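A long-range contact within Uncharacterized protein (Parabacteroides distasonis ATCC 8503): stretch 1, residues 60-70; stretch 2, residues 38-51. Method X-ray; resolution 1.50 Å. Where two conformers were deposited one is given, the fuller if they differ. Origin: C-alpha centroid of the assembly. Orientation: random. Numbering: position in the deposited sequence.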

# COMPACT_ATOMS: atom_id res chain seq x y z
N VAL A 60 -8.96 0.37 -8.82
CA VAL A 60 -8.37 -0.66 -9.66
C VAL A 60 -6.99 -1.00 -9.05
O VAL A 60 -6.22 -0.10 -8.73
CB VAL A 60 -8.17 -0.18 -11.08
CG1 VAL A 60 -7.66 -1.30 -11.93
CG2 VAL A 60 -9.50 0.33 -11.64
N PRO A 61 -6.68 -2.29 -8.92
CA PRO A 61 -5.37 -2.64 -8.36
C PRO A 61 -4.24 -2.06 -9.16
O PRO A 61 -4.30 -1.99 -10.42
CB PRO A 61 -5.31 -4.17 -8.43
CG PRO A 61 -6.60 -4.61 -8.80
CD PRO A 61 -7.46 -3.47 -9.29
N PHE A 62 -3.17 -1.63 -8.46
CA PHE A 62 -2.03 -1.00 -9.03
C PHE A 62 -0.73 -1.74 -8.72
O PHE A 62 0.01 -2.12 -9.64
CB PHE A 62 -1.94 0.50 -8.62
CG PHE A 62 -0.89 1.23 -9.35
CD1 PHE A 62 -0.88 1.27 -10.73
CD2 PHE A 62 0.12 1.85 -8.68
CE1 PHE A 62 0.11 1.92 -11.43
CE2 PHE A 62 1.15 2.51 -9.39
CZ PHE A 62 1.14 2.53 -10.76
N TYR A 63 -0.47 -1.99 -7.44
CA TYR A 63 0.68 -2.81 -7.03
C TYR A 63 0.41 -3.52 -5.75
O TYR A 63 -0.54 -3.22 -5.02
CB TYR A 63 1.99 -2.01 -6.96
CG TYR A 63 2.13 -0.98 -5.82
CD1 TYR A 63 2.26 -1.41 -4.51
CD2 TYR A 63 2.14 0.36 -6.07
CE1 TYR A 63 2.45 -0.49 -3.44
CE2 TYR A 63 2.34 1.30 -5.00
CZ TYR A 63 2.48 0.83 -3.73
OH TYR A 63 2.61 1.70 -2.63
N GLN A 64 1.27 -4.48 -5.44
CA GLN A 64 1.16 -5.30 -4.25
C GLN A 64 2.59 -5.52 -3.72
O GLN A 64 3.49 -5.86 -4.50
CB GLN A 64 0.55 -6.65 -4.53
CG GLN A 64 0.48 -7.55 -3.34
CD GLN A 64 -0.05 -8.91 -3.67
OE1 GLN A 64 0.64 -9.73 -4.31
NE2 GLN A 64 -1.26 -9.18 -3.24
N ILE A 65 2.80 -5.29 -2.42
CA ILE A 65 4.09 -5.60 -1.81
C ILE A 65 3.85 -6.63 -0.71
O ILE A 65 2.87 -6.55 0.05
CB ILE A 65 4.69 -4.34 -1.21
CG1 ILE A 65 4.80 -3.21 -2.23
CG2 ILE A 65 6.06 -4.65 -0.49
CD1 ILE A 65 5.34 -1.94 -1.72
N THR A 66 4.73 -7.65 -0.63
CA THR A 66 4.73 -8.58 0.48
C THR A 66 6.03 -8.44 1.29
O THR A 66 7.04 -7.97 0.78
CB THR A 66 4.53 -10.04 0.07
OG1 THR A 66 5.55 -10.40 -0.86
CG2 THR A 66 3.17 -10.26 -0.57
N TYR A 67 5.91 -8.71 2.57
CA TYR A 67 6.98 -8.38 3.58
C TYR A 67 7.34 -9.64 4.35
O TYR A 67 6.50 -10.35 4.83
CB TYR A 67 6.53 -7.32 4.58
CG TYR A 67 6.05 -6.07 3.92
CD1 TYR A 67 4.72 -5.95 3.49
CD2 TYR A 67 6.89 -4.98 3.75
CE1 TYR A 67 4.29 -4.78 2.84
CE2 TYR A 67 6.47 -3.80 3.09
CZ TYR A 67 5.16 -3.73 2.64
OH TYR A 67 4.76 -2.57 2.06
N GLN A 68 8.66 -9.88 4.43
CA GLN A 68 9.24 -10.96 5.24
C GLN A 68 10.26 -10.41 6.27
O GLN A 68 10.99 -9.47 5.99
CB GLN A 68 9.93 -11.93 4.32
CG GLN A 68 9.03 -12.65 3.41
CD GLN A 68 9.83 -13.65 2.62
OE1 GLN A 68 10.70 -13.28 1.82
NE2 GLN A 68 9.58 -14.93 2.87
N TYR A 69 10.18 -10.97 7.48
CA TYR A 69 10.87 -10.47 8.66
C TYR A 69 11.89 -11.52 9.15
O TYR A 69 11.63 -12.71 9.09
CB TYR A 69 9.87 -10.21 9.79
CG TYR A 69 8.88 -9.13 9.36
CD1 TYR A 69 9.16 -7.79 9.55
CD2 TYR A 69 7.69 -9.50 8.72
CE1 TYR A 69 8.28 -6.80 9.11
CE2 TYR A 69 6.79 -8.51 8.32
CZ TYR A 69 7.12 -7.20 8.48
OH TYR A 69 6.24 -6.16 8.06
N ASP A 70 12.97 -11.02 9.69
CA ASP A 70 14.11 -11.87 10.14
C ASP A 70 14.47 -11.41 11.56
O ASP A 70 14.56 -10.21 11.81
CB ASP A 70 15.25 -11.65 9.14
CG ASP A 70 16.48 -12.49 9.41
OD1 ASP A 70 16.54 -13.21 10.42
OD2 ASP A 70 17.41 -12.38 8.57
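Stretch 2, residues 38-51: YNENGKVSEKKAFR

Stretch 2 begins with a type I turn from Asn-39 to Gly-42, then runs as a strand from Val-44 to Arg-51. This strand lies antiparallel to the strand of stretch 1. The two axes approach to 4.2 Å, with 138° between their N-to-C directions.

Backbone hydrogen bonds satisfy most of the facing groups. Val-60 and Arg-51 form a reciprocal pair: Val-60 N to Arg-51 O and Arg-51 N to Val-60 O, both 2.9 Å. Ile-65 and Lys-47 form another, with both N-to-O distances 2.8 Å. Between these pairs the register slips by one residue at a beta bulge. There Ala-49 O accepts twice, from Phe-62 N at 2.8 Å and from Tyr-63 N at 3.2 Å, while Ala-49 N donates to Tyr-63 O at 2.9 Å. Further along, Tyr-67 N donates to Ser-45 O at 3.1 Å. Past this point the backbones separate, and a side chain takes over: Tyr-69 OH donates to Val-44 O at 2.7 Å.

Tyr-63, Ile-65, Lys-47 and Ala-49 share one face of the sheet. Ala-49 CB packs over the Tyr-63 ring, 3.5 Å from its centroid. Lys-47 NZ donates to a water that also hydrogen-bonds Tyr-63 OH. The other face carries Gln-64, Thr-66, Glu-46 and Lys-48. Gln-64 NE2 lies 3.1 Å from Glu-46 OE1, but the angle is too poor for a hydrogen bond; NE2 donates instead to a water at 2.8 Å.

At the turn, Asn-39 OD1 accepts from Lys-43 N at 3.1 Å and weakly from Asn-41 N at 2.9 Å. Asn-39 ND2 reaches Tyr-67 O through a water. Lys-43 CD sits over the Tyr-69 ring, 4.0 Å from its centroid. At the far end, another water links Arg-51 NE to Pro-61 O.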

# COMPACT_ATOMS: atom_id res chain seq x y z
N TYR A 38 -1.99 -8.83 7.68
CA TYR A 38 -1.03 -9.03 8.76
C TYR A 38 -0.69 -10.52 8.93
O TYR A 38 -1.53 -11.37 8.70
CB TYR A 38 -1.60 -8.51 10.09
CG TYR A 38 -1.73 -7.02 10.03
CD1 TYR A 38 -2.87 -6.46 9.46
CD2 TYR A 38 -0.77 -6.17 10.49
CE1 TYR A 38 -2.99 -5.07 9.35
CE2 TYR A 38 -0.86 -4.80 10.38
CZ TYR A 38 -2.04 -4.26 9.83
OH TYR A 38 -2.04 -2.87 9.71
N ASN A 39 0.58 -10.76 9.31
CA ASN A 39 1.01 -12.14 9.67
C ASN A 39 0.61 -12.49 11.11
O ASN A 39 0.05 -11.66 11.85
CB ASN A 39 2.50 -12.33 9.40
CG ASN A 39 3.40 -11.52 10.27
OD1 ASN A 39 3.07 -11.17 11.40
ND2 ASN A 39 4.61 -11.21 9.77
N GLU A 40 0.93 -13.72 11.51
CA GLU A 40 0.54 -14.22 12.84
C GLU A 40 1.21 -13.46 13.97
O GLU A 40 0.75 -13.49 15.12
CB GLU A 40 0.85 -15.74 12.96
CG GLU A 40 2.33 -16.10 13.01
CD GLU A 40 2.56 -17.61 13.14
OE1 GLU A 40 1.70 -18.30 13.73
OE2 GLU A 40 3.61 -18.09 12.65
N ASN A 41 2.31 -12.76 13.70
CA ASN A 41 2.96 -11.93 14.68
C ASN A 41 2.42 -10.50 14.75
O ASN A 41 2.94 -9.67 15.49
CB ASN A 41 4.45 -11.90 14.45
CG ASN A 41 5.06 -13.28 14.59
OD1 ASN A 41 4.52 -14.15 15.30
ND2 ASN A 41 6.16 -13.50 13.88
N GLY A 42 1.43 -10.22 13.92
CA GLY A 42 0.82 -8.90 13.96
C GLY A 42 1.58 -7.84 13.18
O GLY A 42 1.34 -6.65 13.34
N LYS A 43 2.50 -8.28 12.33
CA LYS A 43 3.21 -7.37 11.45
C LYS A 43 2.63 -7.42 10.02
O LYS A 43 2.10 -8.42 9.57
CB LYS A 43 4.71 -7.71 11.40
CG LYS A 43 5.39 -7.64 12.80
CD LYS A 43 6.89 -7.38 12.69
CE LYS A 43 7.72 -7.99 13.86
NZ LYS A 43 8.58 -9.18 13.43
N VAL A 44 2.78 -6.31 9.31
CA VAL A 44 2.19 -6.26 7.97
C VAL A 44 2.83 -7.30 7.05
O VAL A 44 4.06 -7.37 6.96
CB VAL A 44 2.39 -4.88 7.28
CG1 VAL A 44 1.82 -4.92 5.84
CG2 VAL A 44 1.80 -3.81 8.00
N SER A 45 2.02 -8.09 6.41
CA SER A 45 2.47 -9.15 5.50
C SER A 45 2.23 -8.79 4.04
O SER A 45 2.94 -9.26 3.16
CB SER A 45 1.75 -10.43 5.83
OG SER A 45 0.35 -10.31 5.77
N GLU A 46 1.24 -7.93 3.79
CA GLU A 46 0.89 -7.56 2.44
C GLU A 46 0.28 -6.16 2.42
O GLU A 46 -0.52 -5.83 3.29
CB GLU A 46 -0.09 -8.56 1.86
CG GLU A 46 -0.38 -8.34 0.36
CD GLU A 46 -1.66 -9.00 -0.09
OE1 GLU A 46 -1.67 -10.21 -0.39
OE2 GLU A 46 -2.68 -8.27 -0.12
N LYS A 47 0.70 -5.36 1.45
CA LYS A 47 0.16 -4.02 1.19
C LYS A 47 -0.28 -4.01 -0.27
O LYS A 47 0.54 -4.28 -1.16
CB LYS A 47 1.15 -2.93 1.47
CG LYS A 47 0.76 -1.51 1.09
CD LYS A 47 1.89 -0.56 1.36
CE LYS A 47 1.50 0.86 1.18
NZ LYS A 47 2.63 1.74 1.55
N LYS A 48 -1.54 -3.71 -0.54
CA LYS A 48 -2.04 -3.51 -1.88
C LYS A 48 -2.40 -2.06 -2.09
O LYS A 48 -2.99 -1.44 -1.19
CB LYS A 48 -3.25 -4.34 -2.13
CG LYS A 48 -2.99 -5.76 -2.38
CD LYS A 48 -4.35 -6.41 -2.79
CE LYS A 48 -4.23 -7.87 -2.87
NZ LYS A 48 -5.43 -8.44 -3.46
N ALA A 49 -2.00 -1.51 -3.20
CA ALA A 49 -2.27 -0.13 -3.56
C ALA A 49 -3.21 -0.16 -4.78
O ALA A 49 -2.96 -0.94 -5.74
CB ALA A 49 -1.04 0.64 -3.90
N PHE A 50 -4.24 0.69 -4.75
CA PHE A 50 -5.21 0.84 -5.81
C PHE A 50 -5.19 2.27 -6.33
O PHE A 50 -5.07 3.22 -5.55
CB PHE A 50 -6.61 0.54 -5.29
CG PHE A 50 -6.81 -0.83 -4.73
CD1 PHE A 50 -6.35 -1.15 -3.45
CD2 PHE A 50 -7.46 -1.84 -5.47
CE1 PHE A 50 -6.53 -2.41 -2.93
CE2 PHE A 50 -7.61 -3.10 -4.94
CZ PHE A 50 -7.14 -3.38 -3.67
N ARG A 51 -5.36 2.41 -7.65
CA ARG A 51 -5.53 3.72 -8.28
C ARG A 51 -7.04 3.97 -8.46
O ARG A 51 -7.84 3.03 -8.53
CB ARG A 51 -4.81 3.80 -9.63
CG ARG A 51 -5.35 2.85 -10.67
CD ARG A 51 -4.53 2.99 -12.00
NE ARG A 51 -5.06 2.03 -12.93
CZ ARG A 51 -6.15 2.22 -13.66
NH1 ARG A 51 -6.74 3.37 -13.67
NH2 ARG A 51 -6.58 1.25 -14.48
O HOH W 1 5.48 -11.84 6.95
O HOH W 2 3.95 -11.96 3.26
O HOH W 3 4.43 1.44 -0.63
O HOH W 4 -3.49 -10.69 -4.05
O HOH W 5 -3.99 -0.56 -12.54